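Local coordinates for protein imine reductase (Bacillus cereus, PDB 4D3D) that catalyses the NADPH-dependent, S-selective reduction of the imine 2-methylpyrroline, at residues E79-S84 with K105-L110; G135-P140 with S149-S154; S142-S147 with V169-D174. All coordinates share one frame; numbering follows the deposited sequence. Where two conformers were deposited one is given.

Overall arrangement
Read from the N terminus, interaction 1 comes first: strand 80-83 leads through helix 88-95 to strand 106-109, and the contact closes that crossover. The chain then passes through helix 115-127 into strand 131-137, the next strand of the same sheet, where interaction 2 opens; Asn-109 O probably accepts a hydrogen bond from Gly-135 N and joins the two. Interaction 2 closes the loop of a hairpin with strand 149-155. Interaction 3 crosses it, because residues 142-147 lie inside that loop while 169-174 follow the hairpin, at the junction of helix 157-170 and strand 171-175. Interactions 1 and 2 thus join strands of the sheet, while interaction 3 ties the hairpin loop to the helix-strand junction.

Interaction 1 (E79-S84 with K105-L110); sequences ELVILS and KVLVNL
Val-81 and Leu-107 lie side by side and point the same way, with CD1 of Leu-107 set 3.6 Å from CB of Val-81. The chi1 of -73° puts CG of Leu-107 anti to its carbonyl carbon, and the bend at chi2 then carries CD1 over to the neighbouring strand. Leu-83 continues this face: its CD1 touches Leu-107 CB and rests against the amide of Asn-109, 3.9 Å from both OD1 and ND2, the two side chains crossing obliquely.

The other face is built from Leu-80, Ile-82, Val-106 and Val-108. Here CD1 of Leu-80 slants across to Val-108 CG2, 3.7 Å away, while Ile-82 runs alongside Val-108 with CD1 against its CB. The CG2 branch of Ile-82 instead meets CD1 of Leu-110, also at 3.7 Å. Beta-branched valine and isoleucine suit the extended backbone, and the longer leucines span from one pair to the next.

Between the two layers of side chains, five backbone hydrogen bonds fix the register. Val-106 N gives to Glu-79 O at 2.9 Å, Val-81 N to Val-106 O, Val-108 N to Val-81 O, and Leu-83 N to Val-108 O at 2.8 Å; Leu-110 N ends the ladder with a longer bond to Leu-83 O, 3.2 Å.

Farther out, strands 23-27 and 131-137 flank the pair, helix 157-170 packs on Leu-80 and Val-106, and helix 88-95 covers Leu-83 and Asn-109. Lys-105 NZ turns to the carbonyls of Leu-75 and Asn-78, while Ser-84 OG, in one of its two conformers, hydrogen-bonds to Gly-28 O, beside a glycine-rich turn consistent with dinucleotide binding. Parallel neighbours crossing at 22° and linked by helix 88-95 form a beta-alpha-beta crossover, the building unit of the Rossmann fold.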
# COMPACT_ATOMS: atom_id res chain seq x y z
N GLU B 79 34.27 5.39 -24.95
CA GLU B 79 34.50 5.10 -23.52
C GLU B 79 33.21 4.71 -22.82
O GLU B 79 33.18 3.75 -22.07
CB GLU B 79 35.03 6.36 -22.84
CG GLU B 79 35.19 6.27 -21.34
CD GLU B 79 35.78 7.60 -20.79
OE1 GLU B 79 35.24 8.69 -21.09
OE2 GLU B 79 36.84 7.52 -20.17
N LEU B 80 32.14 5.45 -23.12
CA LEU B 80 30.83 5.20 -22.49
C LEU B 80 29.94 4.28 -23.33
O LEU B 80 29.68 4.57 -24.53
CB LEU B 80 30.15 6.54 -22.26
CG LEU B 80 28.84 6.45 -21.48
CD1 LEU B 80 29.07 5.97 -20.08
CD2 LEU B 80 28.11 7.80 -21.47
N VAL B 81 29.48 3.17 -22.69
CA VAL B 81 28.71 2.11 -23.35
C VAL B 81 27.44 1.93 -22.53
O VAL B 81 27.50 1.49 -21.40
CB VAL B 81 29.54 0.82 -23.35
CG1 VAL B 81 28.72 -0.30 -23.99
CG2 VAL B 81 30.90 1.05 -24.01
N ILE B 82 26.30 2.29 -23.12
CA ILE B 82 25.00 2.01 -22.50
C ILE B 82 24.54 0.57 -22.80
O ILE B 82 24.45 0.21 -23.96
CB ILE B 82 23.94 3.00 -22.99
CG1 ILE B 82 24.34 4.48 -22.86
CG2 ILE B 82 22.58 2.72 -22.33
CD1 ILE B 82 24.86 4.91 -21.57
N LEU B 83 24.32 -0.25 -21.78
CA LEU B 83 23.86 -1.60 -22.00
C LEU B 83 22.35 -1.63 -21.71
O LEU B 83 21.93 -1.67 -20.56
CB LEU B 83 24.59 -2.55 -21.08
CG LEU B 83 26.11 -2.61 -21.27
CD1 LEU B 83 26.68 -3.56 -20.28
CD2 LEU B 83 26.42 -3.16 -22.64
N SER B 84 21.56 -1.54 -22.75
CA SER B 84 20.12 -1.60 -22.63
C SER B 84 19.71 -3.03 -23.05
O SER B 84 19.24 -3.26 -24.16
CB SER B 84 19.52 -0.48 -23.50
OG SER B 84 20.24 -0.23 -24.73
N LYS B 105 36.70 1.13 -20.21
CA LYS B 105 35.31 1.32 -20.64
C LYS B 105 34.47 1.58 -19.39
O LYS B 105 34.79 1.07 -18.31
CB LYS B 105 34.83 0.08 -21.34
CG LYS B 105 35.63 -0.29 -22.60
CD LYS B 105 35.71 0.89 -23.56
CE LYS B 105 36.77 0.67 -24.68
NZ LYS B 105 36.81 1.82 -25.61
N VAL B 106 33.38 2.32 -19.60
CA VAL B 106 32.38 2.57 -18.50
C VAL B 106 31.06 2.00 -19.02
O VAL B 106 30.52 2.52 -20.05
CB VAL B 106 32.24 4.07 -18.24
CG1 VAL B 106 31.14 4.33 -17.19
CG2 VAL B 106 33.55 4.62 -17.74
N LEU B 107 30.58 0.93 -18.40
CA LEU B 107 29.39 0.19 -18.80
C LEU B 107 28.24 0.70 -17.92
O LEU B 107 28.36 0.65 -16.69
CB LEU B 107 29.55 -1.33 -18.55
CG LEU B 107 30.47 -2.14 -19.48
CD1 LEU B 107 30.30 -1.81 -20.96
CD2 LEU B 107 31.94 -1.90 -19.12
N VAL B 108 27.17 1.18 -18.53
CA VAL B 108 25.99 1.62 -17.76
C VAL B 108 24.94 0.52 -17.95
O VAL B 108 24.30 0.41 -19.02
CB VAL B 108 25.50 3.00 -18.27
CG1 VAL B 108 24.27 3.49 -17.47
CG2 VAL B 108 26.58 4.02 -18.22
N ASN B 109 24.68 -0.23 -16.90
CA ASN B 109 23.79 -1.39 -16.96
C ASN B 109 22.43 -0.95 -16.58
O ASN B 109 22.23 -0.60 -15.40
CB ASN B 109 24.22 -2.44 -15.93
CG ASN B 109 25.01 -3.55 -16.53
OD1 ASN B 109 26.27 -3.62 -16.41
ND2 ASN B 109 24.30 -4.39 -17.27
N LEU B 110 21.49 -1.06 -17.50
CA LEU B 110 20.08 -0.72 -17.21
C LEU B 110 19.14 -1.90 -17.00
O LEU B 110 17.98 -1.69 -16.80
CB LEU B 110 19.52 0.15 -18.32
CG LEU B 110 20.36 1.39 -18.66
CD1 LEU B 110 19.82 2.07 -19.93
CD2 LEU B 110 20.46 2.39 -17.54

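Interaction 2 (G135-P140 with S149-S154); sequences GGVQVP and SYTYYS
Gly-135 CA makes a CA-H...O contact of 3.2 Å with Tyr-152 O and sits 3.8 Å from Tyr-153 CD1, within the antiparallel beta hairpin of strands 131-137 and 149-155. A side chain here would press against the Tyr-153 ring, which explains why glycine suits the place. Gly-136 and Tyr-152 form a hydrogen-bonded pair: Gly-136 N gives to Tyr-152 O, and Tyr-152 N returns a bond to Gly-136 O, each 2.9 Å long. The next pair, Val-137 and Thr-151, is non-hydrogen-bonded; the side chains slant across each other, with CG2 of Val-137 3.8 Å from Thr-151 OG1, which is hydrogen-bonded to Thr-171 OG1 on the last strand of the sheet.

Beyond the strand, Gln-138 N still reaches Tyr-150 O at 3.2 Å. Its CG lies anti to the carbonyl carbon (chi1 -61°), and the extended chain beyond carries the amide to Tyr-152. There NE2 stands over the centre of the ring, 3.1 Å above its plane, with the amide and ring planes 34° apart. A water bridges Tyr-150 N and, weakly, Gln-138 OE1. Val-139 packs both methyls on Ser-149, whose OG is hydrogen-bonded to Gly-143 O and lies 3.4 Å from CG1 of Val-139.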
# COMPACT_ATOMS: atom_id res chain seq x y z
N GLY B 135 21.94 1.66 -13.45
CA GLY B 135 20.83 2.57 -13.65
C GLY B 135 19.47 1.85 -13.54
O GLY B 135 19.30 0.77 -14.09
N GLY B 136 18.54 2.47 -12.83
CA GLY B 136 17.17 2.02 -12.61
C GLY B 136 16.21 3.03 -13.23
O GLY B 136 15.89 4.02 -12.62
N VAL B 137 15.84 2.79 -14.49
CA VAL B 137 15.01 3.76 -15.23
C VAL B 137 13.56 3.64 -14.73
O VAL B 137 13.01 2.56 -14.73
CB VAL B 137 15.10 3.53 -16.74
CG1 VAL B 137 14.25 4.57 -17.50
CG2 VAL B 137 16.56 3.61 -17.22
N GLN B 138 13.01 4.78 -14.34
CA GLN B 138 11.68 4.82 -13.69
C GLN B 138 10.55 5.08 -14.66
O GLN B 138 9.42 5.11 -14.22
CB GLN B 138 11.69 5.89 -12.62
CG GLN B 138 12.69 5.68 -11.50
CD GLN B 138 12.81 6.93 -10.67
OE1 GLN B 138 11.85 7.67 -10.56
NE2 GLN B 138 14.00 7.21 -10.11
N VAL B 139 10.83 5.23 -15.96
CA VAL B 139 9.83 5.59 -17.00
C VAL B 139 9.87 4.62 -18.19
O VAL B 139 10.85 3.85 -18.40
CB VAL B 139 10.03 7.04 -17.51
CG1 VAL B 139 9.86 8.11 -16.39
CG2 VAL B 139 11.41 7.20 -18.20
N PRO B 140 8.79 4.59 -19.01
CA PRO B 140 8.82 3.75 -20.18
C PRO B 140 9.62 4.48 -21.27
O PRO B 140 9.97 5.66 -21.06
CB PRO B 140 7.35 3.63 -20.58
CG PRO B 140 6.69 4.83 -20.00
CD PRO B 140 7.48 5.25 -18.79
N SER B 149 11.35 13.03 -16.14
CA SER B 149 11.66 11.60 -15.95
C SER B 149 12.93 11.47 -15.09
O SER B 149 13.85 12.26 -15.23
CB SER B 149 11.90 10.91 -17.30
OG SER B 149 10.76 10.90 -18.16
N TYR B 150 12.96 10.47 -14.23
CA TYR B 150 14.14 10.21 -13.39
C TYR B 150 14.65 8.78 -13.58
O TYR B 150 13.88 7.83 -13.81
CB TYR B 150 13.84 10.47 -11.90
CG TYR B 150 13.92 11.94 -11.54
CD1 TYR B 150 12.84 12.79 -11.82
CD2 TYR B 150 15.07 12.49 -10.95
CE1 TYR B 150 12.91 14.14 -11.54
CE2 TYR B 150 15.15 13.85 -10.65
CZ TYR B 150 14.06 14.65 -10.94
OH TYR B 150 14.12 15.99 -10.68
N THR B 151 15.96 8.63 -13.47
CA THR B 151 16.62 7.30 -13.37
C THR B 151 17.48 7.26 -12.11
O THR B 151 18.22 8.24 -11.77
CB THR B 151 17.50 7.13 -14.59
OG1 THR B 151 16.68 7.14 -15.78
CG2 THR B 151 18.33 5.86 -14.55
N TYR B 152 17.38 6.20 -11.32
CA TYR B 152 18.27 6.00 -10.18
C TYR B 152 19.64 5.56 -10.66
O TYR B 152 19.72 4.71 -11.51
CB TYR B 152 17.77 4.86 -9.29
CG TYR B 152 16.42 5.07 -8.62
CD1 TYR B 152 16.25 6.10 -7.74
CD2 TYR B 152 15.37 4.21 -8.83
CE1 TYR B 152 15.03 6.31 -7.10
CE2 TYR B 152 14.14 4.42 -8.19
CZ TYR B 152 13.98 5.51 -7.37
OH TYR B 152 12.78 5.79 -6.66
N TYR B 153 20.71 6.12 -10.12
CA TYR B 153 22.04 5.69 -10.44
C TYR B 153 22.86 5.41 -9.24
O TYR B 153 22.71 5.99 -8.16
CB TYR B 153 22.73 6.80 -11.26
CG TYR B 153 22.29 6.93 -12.69
CD1 TYR B 153 22.55 5.93 -13.59
CD2 TYR B 153 21.50 8.01 -13.10
CE1 TYR B 153 22.14 6.03 -14.91
CE2 TYR B 153 21.07 8.13 -14.42
CZ TYR B 153 21.38 7.15 -15.33
OH TYR B 153 21.00 7.17 -16.65
N SER B 154 23.72 4.39 -9.33
CA SER B 154 24.65 4.10 -8.24
C SER B 154 25.94 3.46 -8.75
O SER B 154 25.98 2.95 -9.89
CB SER B 154 24.07 3.23 -7.13
OG SER B 154 23.72 1.94 -7.57
O HOH W 1 10.47 9.26 -13.13

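Interaction 3 (S142-S147 with V169-D174); sequences SGIGKS and VLTSSD
Gly-145 N donates to Leu-170 O over 2.7 Å, nearly straight, with 170° at the hydrogen. A side chain makes the second polar link: Ser-172 OG donates to Ser-147 O, also at 2.7 Å, on a lone pair in the carbonyl plane. With chi1 -65° this hydroxyl is anti to its own carbonyl carbon. Serine suits the place: its hydroxyl, one carbon from the backbone, can donate to a carbonyl this close.

Residues 143-146 form a type II beta turn in which Lys-146 N closes on Gly-143 O at 3.3 Å. Gly-145 occupies the position with positive phi (97°), where a side chain would collide with the preceding carbonyl oxygen. The turn lies in the loop between strands 131-137 and 149-155 of the Rossmann-like domain and meets the junction of helix 157-170 with strand 171-175. The extended side chain of Lys-146 carries NZ to Ser-142 O, which the turn brings near, 2.9 Å away and above the carbonyl plane.

Apolar contact comes from Ile-144, whose CG2 lies 4.0 Å from Leu-170 CD2, side by side, while CD1 meets Thr-171 CG2 at 3.9 Å. Met-32 and Val-39 of helix 31-42 cover Ile-144, and Phe-40 covers Leu-170.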
# COMPACT_ATOMS: atom_id res chain seq x y z
N SER B 142 8.81 6.10 -23.83
CA SER B 142 8.22 7.42 -24.13
C SER B 142 8.67 8.55 -23.19
O SER B 142 8.62 9.71 -23.57
CB SER B 142 6.68 7.34 -24.09
OG SER B 142 6.19 7.03 -22.78
N GLY B 143 9.14 8.21 -21.99
CA GLY B 143 9.68 9.21 -21.05
C GLY B 143 11.13 9.61 -21.28
O GLY B 143 11.62 10.56 -20.67
N ILE B 144 11.85 8.92 -22.16
CA ILE B 144 13.25 9.28 -22.48
C ILE B 144 13.30 10.60 -23.25
O ILE B 144 12.49 10.87 -24.16
CB ILE B 144 13.95 8.15 -23.26
CG1 ILE B 144 13.91 6.82 -22.48
CG2 ILE B 144 15.38 8.56 -23.60
CD1 ILE B 144 14.58 6.85 -21.10
N GLY B 145 14.16 11.49 -22.80
CA GLY B 145 14.26 12.85 -23.35
C GLY B 145 13.49 13.91 -22.56
O GLY B 145 13.55 15.09 -22.91
N LYS B 146 12.81 13.50 -21.50
CA LYS B 146 12.00 14.45 -20.70
C LYS B 146 12.60 14.68 -19.31
O LYS B 146 12.94 13.71 -18.61
CB LYS B 146 10.60 13.92 -20.59
CG LYS B 146 9.93 13.75 -21.93
CD LYS B 146 8.55 13.17 -21.76
CE LYS B 146 7.87 13.01 -23.11
NZ LYS B 146 6.83 11.97 -22.97
N SER B 147 12.75 15.93 -18.89
CA SER B 147 13.44 16.25 -17.64
C SER B 147 12.59 15.83 -16.44
O SER B 147 13.16 15.63 -15.38
CB SER B 147 13.78 17.74 -17.58
OG SER B 147 12.54 18.45 -17.69
N VAL B 169 21.10 13.81 -20.66
CA VAL B 169 20.39 13.98 -21.92
C VAL B 169 19.16 13.05 -21.99
O VAL B 169 18.13 13.38 -22.58
CB VAL B 169 21.34 13.68 -23.09
CG1 VAL B 169 20.60 13.67 -24.41
CG2 VAL B 169 22.52 14.63 -23.06
N LEU B 170 19.25 11.88 -21.35
CA LEU B 170 18.16 10.91 -21.37
C LEU B 170 17.01 11.21 -20.38
O LEU B 170 15.83 11.09 -20.73
CB LEU B 170 18.71 9.49 -21.09
CG LEU B 170 19.80 9.04 -22.05
CD1 LEU B 170 20.21 7.64 -21.65
CD2 LEU B 170 19.36 9.09 -23.53
N THR B 171 17.37 11.49 -19.14
CA THR B 171 16.45 11.77 -18.04
C THR B 171 17.18 12.57 -16.96
O THR B 171 18.42 12.67 -16.99
CB THR B 171 15.90 10.48 -17.32
OG1 THR B 171 16.93 9.90 -16.50
CG2 THR B 171 15.40 9.43 -18.23
N SER B 172 16.44 13.12 -15.97
CA SER B 172 17.06 13.61 -14.75
C SER B 172 17.65 12.44 -13.95
O SER B 172 17.26 11.31 -14.16
CB SER B 172 16.06 14.40 -13.90
OG SER B 172 15.72 15.56 -14.65
N SER B 173 18.63 12.71 -13.13
CA SER B 173 19.33 11.66 -12.41
C SER B 173 19.04 11.72 -10.92
O SER B 173 18.77 12.79 -10.34
CB SER B 173 20.82 11.78 -12.64
OG SER B 173 21.33 12.97 -12.06
N ASP B 174 19.04 10.57 -10.28
CA ASP B 174 19.01 10.51 -8.85
C ASP B 174 20.08 9.58 -8.39
O ASP B 174 19.90 8.39 -8.31
CB ASP B 174 17.60 10.10 -8.37
CG ASP B 174 17.46 10.04 -6.81
OD1 ASP B 174 18.42 10.27 -6.06
OD2 ASP B 174 16.34 9.67 -6.36